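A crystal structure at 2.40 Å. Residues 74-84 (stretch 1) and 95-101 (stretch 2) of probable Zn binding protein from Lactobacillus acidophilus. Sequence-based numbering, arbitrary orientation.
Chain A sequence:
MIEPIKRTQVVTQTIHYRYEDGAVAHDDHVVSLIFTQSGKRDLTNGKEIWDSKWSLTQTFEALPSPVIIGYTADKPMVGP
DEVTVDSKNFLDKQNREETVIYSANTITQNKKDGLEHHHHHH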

ATOM      1  N   ASP A  74       9.791  11.820  15.184  1.00 31.49           N
ATOM      2  CA  ASP A  74       8.595  11.668  15.999  1.00 30.77           C
ATOM      3  C   ASP A  74       8.068  10.239  15.924  1.00 30.24           C
ATOM      4  O   ASP A  74       7.364   9.792  16.815  1.00 29.52           O
ATOM      5  CB  ASP A  74       7.508  12.681  15.594  1.00 29.87           C
ATOM      6  CG  ASP A  74       7.122  12.601  14.128  1.00 30.83           C
ATOM      7  OD1 ASP A  74       6.189  13.339  13.731  1.00 30.01           O
ATOM      8  OD2 ASP A  74       7.741  11.825  13.365  1.00 29.96           O
ATOM      9  N   LYS A  75       8.423   9.528  14.858  1.00 28.69           N
ATOM     10  CA  LYS A  75       8.014   8.136  14.664  1.00 30.67           C
ATOM     11  C   LYS A  75       9.266   7.318  14.314  1.00 30.97           C
ATOM     12  O   LYS A  75       9.614   7.157  13.141  1.00 29.59           O
ATOM     13  CB  LYS A  75       6.987   8.015  13.529  1.00 29.79           C
ATOM     14  CG  LYS A  75       5.766   8.862  13.681  1.00 30.95           C
ATOM     15  CD  LYS A  75       4.836   8.672  12.469  1.00 33.69           C
ATOM     16  CE  LYS A  75       3.824   9.809  12.347  1.00 33.07           C
ATOM     17  NZ  LYS A  75       2.997   9.927  13.576  1.00 36.63           N
ATOM     18  N   PRO A  76       9.952   6.779  15.338  1.00 31.87           N
ATOM     19  CA  PRO A  76      11.167   5.983  15.136  1.00 31.82           C
ATOM     20  C   PRO A  76      10.983   4.832  14.148  1.00 32.06           C
ATOM     21  O   PRO A  76      11.941   4.370  13.531  1.00 31.73           O
ATOM     22  CB  PRO A  76      11.498   5.498  16.549  1.00 33.79           C
ATOM     23  CG  PRO A  76      10.145   5.407  17.190  1.00 33.65           C
ATOM     24  CD  PRO A  76       9.487   6.671  16.734  1.00 32.29           C
HETATM   25  N   MSE A  77       9.750   4.364  14.004  1.00 31.50           N
HETATM   26  CA  MSE A  77       9.461   3.284  13.084  1.00 31.25           C
HETATM   27  C   MSE A  77       8.001   3.309  12.621  1.00 29.64           C
HETATM   28  O   MSE A  77       7.072   3.494  13.408  1.00 27.09           O
HETATM   29  CB  MSE A  77       9.752   1.940  13.739  1.00 35.57           C
HETATM   30  CG  MSE A  77       9.458   0.773  12.832  1.00 40.82           C
HETATM   31 SE   MSE A  77       9.595  -0.934  13.756  1.00 52.88          SE
HETATM   32  CE  MSE A  77       7.743  -1.130  14.268  1.00 46.73           C
ATOM     33  N   VAL A  78       7.810   3.088  11.330  1.00 27.04           N
ATOM     34  CA  VAL A  78       6.482   3.074  10.742  1.00 25.69           C
ATOM     35  C   VAL A  78       6.021   1.656  10.437  1.00 25.20           C
ATOM     36  O   VAL A  78       6.834   0.788  10.144  1.00 25.47           O
ATOM     37  CB  VAL A  78       6.463   3.910   9.445  1.00 25.11           C
ATOM     38  CG1 VAL A  78       5.145   3.711   8.704  1.00 24.15           C
ATOM     39  CG2 VAL A  78       6.678   5.380   9.798  1.00 22.08           C
ATOM     40  N   GLY A  79       4.712   1.431  10.499  1.00 24.62           N
ATOM     41  CA  GLY A  79       4.171   0.110  10.225  1.00 22.29           C
ATOM     42  C   GLY A  79       4.486  -0.834  11.360  1.00 22.16           C
ATOM     43  O   GLY A  79       4.923  -0.371  12.408  1.00 23.87           O
ATOM     44  N   PRO A  80       4.263  -2.149  11.205  1.00 20.35           N
ATOM     45  CA  PRO A  80       3.728  -2.808  10.005  1.00 19.87           C
ATOM     46  C   PRO A  80       2.288  -2.362   9.721  1.00 20.64           C
ATOM     47  O   PRO A  80       1.564  -1.909  10.629  1.00 19.15           O
ATOM     48  CB  PRO A  80       3.807  -4.293  10.359  1.00 18.33           C
ATOM     49  CG  PRO A  80       3.636  -4.297  11.840  1.00 19.96           C
ATOM     50  CD  PRO A  80       4.507  -3.133  12.275  1.00 17.54           C
ATOM     51  N   ASP A  81       1.858  -2.516   8.473  1.00 19.04           N
ATOM     52  CA  ASP A  81       0.512  -2.105   8.092  1.00 19.72           C
ATOM     53  C   ASP A  81      -0.121  -3.141   7.175  1.00 20.23           C
ATOM     54  O   ASP A  81       0.333  -3.338   6.034  1.00 19.54           O
ATOM     55  CB  ASP A  81       0.591  -0.740   7.403  1.00 22.52           C
ATOM     56  CG  ASP A  81      -0.773  -0.113   7.160  1.00 22.26           C
ATOM     57  OD1 ASP A  81      -1.803  -0.782   7.387  1.00 25.33           O
ATOM     58  OD2 ASP A  81      -0.820   1.057   6.736  1.00 24.73           O
ATOM     59  N   GLU A  82      -1.149  -3.821   7.676  1.00 19.93           N
ATOM     60  CA  GLU A  82      -1.833  -4.836   6.885  1.00 18.04           C
ATOM     61  C   GLU A  82      -2.893  -4.218   5.987  1.00 17.95           C
ATOM     62  O   GLU A  82      -3.781  -3.466   6.452  1.00 17.71           O
ATOM     63  CB  GLU A  82      -2.505  -5.882   7.773  1.00 22.02           C
ATOM     64  CG  GLU A  82      -1.555  -6.810   8.505  1.00 26.76           C
ATOM     65  CD  GLU A  82      -2.263  -8.040   9.038  1.00 31.19           C
ATOM     66  OE1 GLU A  82      -3.484  -7.935   9.303  1.00 32.10           O
ATOM     67  OE2 GLU A  82      -1.605  -9.102   9.203  1.00 34.19           O
ATOM     68  N   VAL A  83      -2.809  -4.557   4.701  1.00 14.35           N
ATOM     69  CA  VAL A  83      -3.747  -4.051   3.709  1.00 12.62           C
ATOM     70  C   VAL A  83      -4.513  -5.213   3.104  1.00 12.92           C
ATOM     71  O   VAL A  83      -3.924  -6.206   2.719  1.00 10.21           O
ATOM     72  CB  VAL A  83      -3.017  -3.281   2.580  1.00 12.95           C
ATOM     73  CG1 VAL A  83      -3.965  -2.938   1.465  1.00 15.34           C
ATOM     74  CG2 VAL A  83      -2.401  -2.044   3.138  1.00 13.49           C
ATOM     75  N   THR A  84      -5.830  -5.084   3.054  1.00 13.58           N
ATOM     76  CA  THR A  84      -6.684  -6.113   2.500  1.00 14.85           C
ATOM     77  C   THR A  84      -7.499  -5.566   1.337  1.00 14.96           C
ATOM     78  O   THR A  84      -7.976  -4.424   1.356  1.00 13.83           O
ATOM     79  CB  THR A  84      -7.656  -6.683   3.554  1.00 17.42           C
ATOM     80  OG1 THR A  84      -6.914  -7.393   4.552  1.00 18.45           O
ATOM     81  CG2 THR A  84      -8.618  -7.682   2.893  1.00 17.08           C
ATOM     82  N   ASN A  95      -4.015   3.628  -0.840  1.00 20.62           N
ATOM     83  CA  ASN A  95      -2.640   4.037  -0.639  1.00 20.30           C
ATOM     84  C   ASN A  95      -2.406   4.717   0.712  1.00 19.93           C
ATOM     85  O   ASN A  95      -3.245   5.449   1.198  1.00 19.66           O
ATOM     86  CB  ASN A  95      -2.213   4.948  -1.788  1.00 21.49           C
ATOM     87  CG  ASN A  95      -2.505   4.339  -3.146  1.00 22.06           C
ATOM     88  OD1 ASN A  95      -2.347   3.138  -3.343  1.00 20.27           O
ATOM     89  ND2 ASN A  95      -2.914   5.172  -4.099  1.00 23.17           N
ATOM     90  N   ARG A  96      -1.256   4.457   1.313  1.00 20.94           N
ATOM     91  CA  ARG A  96      -0.910   5.040   2.598  1.00 22.04           C
ATOM     92  C   ARG A  96       0.144   6.109   2.343  1.00 23.89           C
ATOM     93  O   ARG A  96       0.949   6.006   1.397  1.00 19.73           O
ATOM     94  CB  ARG A  96      -0.301   3.997   3.544  1.00 24.00           C
ATOM     95  CG  ARG A  96      -0.723   2.537   3.309  1.00 26.95           C
ATOM     96  CD  ARG A  96      -2.208   2.345   3.410  1.00 27.83           C
ATOM     97  NE  ARG A  96      -2.587   1.468   4.506  1.00 27.21           N
ATOM     98  CZ  ARG A  96      -3.769   0.863   4.582  1.00 27.26           C
ATOM     99  NH1 ARG A  96      -4.665   1.041   3.619  1.00 29.18           N
ATOM    100  NH2 ARG A  96      -4.070   0.097   5.626  1.00 27.24           N
ATOM    101  N   GLU A  97       0.143   7.124   3.200  1.00 23.91           N
ATOM    102  CA  GLU A  97       1.091   8.214   3.093  1.00 25.26           C
ATOM    103  C   GLU A  97       1.193   8.971   4.405  1.00 24.25           C
ATOM    104  O   GLU A  97       0.189   9.389   4.971  1.00 24.51           O
ATOM    105  CB  GLU A  97       0.685   9.176   1.958  1.00 25.88           C
ATOM    106  CG  GLU A  97       1.491  10.488   1.926  1.00 30.87           C
ATOM    107  CD  GLU A  97       1.269  11.313   0.661  1.00 33.57           C
ATOM    108  OE1 GLU A  97       0.129  11.353   0.150  1.00 34.20           O
ATOM    109  OE2 GLU A  97       2.237  11.943   0.185  1.00 34.16           O
ATOM    110  N   GLU A  98       2.407   9.116   4.915  1.00 22.91           N
ATOM    111  CA  GLU A  98       2.592   9.887   6.127  1.00 22.59           C
ATOM    112  C   GLU A  98       3.967  10.539   6.170  1.00 22.27           C
ATOM    113  O   GLU A  98       4.854  10.249   5.357  1.00 19.99           O
ATOM    114  CB  GLU A  98       2.336   9.027   7.381  1.00 25.66           C
ATOM    115  CG  GLU A  98       3.075   7.684   7.501  1.00 26.22           C
ATOM    116  CD  GLU A  98       2.736   6.957   8.810  1.00 29.95           C
ATOM    117  OE1 GLU A  98       3.037   7.484   9.916  1.00 28.91           O
ATOM    118  OE2 GLU A  98       2.158   5.852   8.736  1.00 27.29           O
ATOM    119  N   THR A  99       4.139  11.447   7.114  1.00 21.40           N
ATOM    120  CA  THR A  99       5.402  12.128   7.246  1.00 21.28           C
ATOM    121  C   THR A  99       5.976  11.909   8.631  1.00 21.86           C
ATOM    122  O   THR A  99       5.259  11.935   9.626  1.00 22.64           O
ATOM    123  CB  THR A  99       5.218  13.635   7.011  1.00 21.95           C
ATOM    124  OG1 THR A  99       4.573  13.852   5.747  1.00 23.02           O
ATOM    125  CG2 THR A  99       6.560  14.346   7.027  1.00 20.71           C
ATOM    126  N   VAL A 100       7.283  11.692   8.673  1.00 20.53           N
ATOM    127  CA  VAL A 100       8.001  11.519   9.914  1.00 21.08           C
ATOM    128  C   VAL A 100       8.726  12.844  10.116  1.00 22.61           C
ATOM    129  O   VAL A 100       9.425  13.306   9.213  1.00 23.51           O
ATOM    130  CB  VAL A 100       9.016  10.366   9.801  1.00 21.83           C
ATOM    131  CG1 VAL A 100       9.749  10.170  11.139  1.00 23.81           C
ATOM    132  CG2 VAL A 100       8.282   9.076   9.411  1.00 22.19           C
ATOM    133  N   ILE A 101       8.579  13.448  11.294  1.00 22.99           N
ATOM    134  CA  ILE A 101       9.217  14.736  11.568  1.00 25.35           C
ATOM    135  C   ILE A 101      10.415  14.628  12.521  1.00 24.76           C
ATOM    136  O   ILE A 101      10.355  13.964  13.560  1.00 26.07           O
ATOM    137  CB  ILE A 101       8.176  15.734  12.147  1.00 24.18           C
ATOM    138  CG1 ILE A 101       7.113  16.025  11.088  1.00 24.48           C
ATOM    139  CG2 ILE A 101       8.846  17.021  12.606  1.00 26.32           C
ATOM    140  CD1 ILE A 101       7.675  16.676   9.821  1.00 23.53           C
TER
HETATM  141  O   HOH W   1       3.639  13.025  12.122  1.00 38.38           O

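What is the strongest polar link between the two stretches? It is the salt bridge of Asp-81 and Arg-96, which meet side-on through two nearly parallel hydrogen bonds, from NE and NH2. Arg-96 NE donates to Asp-81 OD2 at 2.9 Å and almost straight, with an angle of 174°, while Arg-96 NH2 donates to Asp-81 OD1 at 3.0 Å. The carboxylate thus sits at the edge of the guanidinium, near its plane, where the N-H groups point. Both residues direct their CA-to-CB bonds toward the opposite stretch, but their CA atoms are 9.1 Å apart, too far for the two backbones to pair here. A long arginine suits such a gap.

How does the backbone take part at the other end? Here the two backbones come close, with 5.4 Å between the CA atoms of Asp-74 and Ile-101, and the aspartate serves as both donor and acceptor. Asp-74 N donates to Ile-101 O at 2.7 Å, and Ile-101 N donates to Asp-74 OD2 at 2.8 Å. The CA-to-CB bond of Asp-74 points sideways, yet with chi1 in the p well the end of its side chain comes nearer, so that a short carboxylate answers the N-H of Ile-101. The other oxygen, Asp-74 OD1, accepts a hydrogen bond from water 1 at 3.0 Å; the same water donates to Thr-99 O at 3.2 Å and carries the link two residues back along the strand, from Ile-101 to Thr-99.

What fills the space between these two polar ends? Lys-75 and Glu-98 both point toward the opposite stretch, and Lys-75 CD lies 3.3 Å from Glu-98 OE1. Their charges attract only loosely, since Lys-75 NZ remains 4.4 Å from Glu-98 OE1, beyond a salt bridge. Deeper in, the buried pair Val-78 and Val-100 packs with 4.0 Å between Val-78 CG2 and Val-100 CG2, a place where small branched side chains need no polar partner. Val-100 also reaches back toward the aspartate, its CG1 lying 3.4 Å from Asp-74 OD2.

What lies over the face of the arginine? Val-83, buried and pointing toward the other stretch, lays its CG2 over one face of the guanidinium, 3.5 Å from Arg-96 CZ. The face of this group has no N-H to offer, so a methyl can cover it while the edge remains free to bind Asp-81. Altogether the two stretches bury 489 Å² against each other, and Arg-96 has the largest covered area of any residue in the contact.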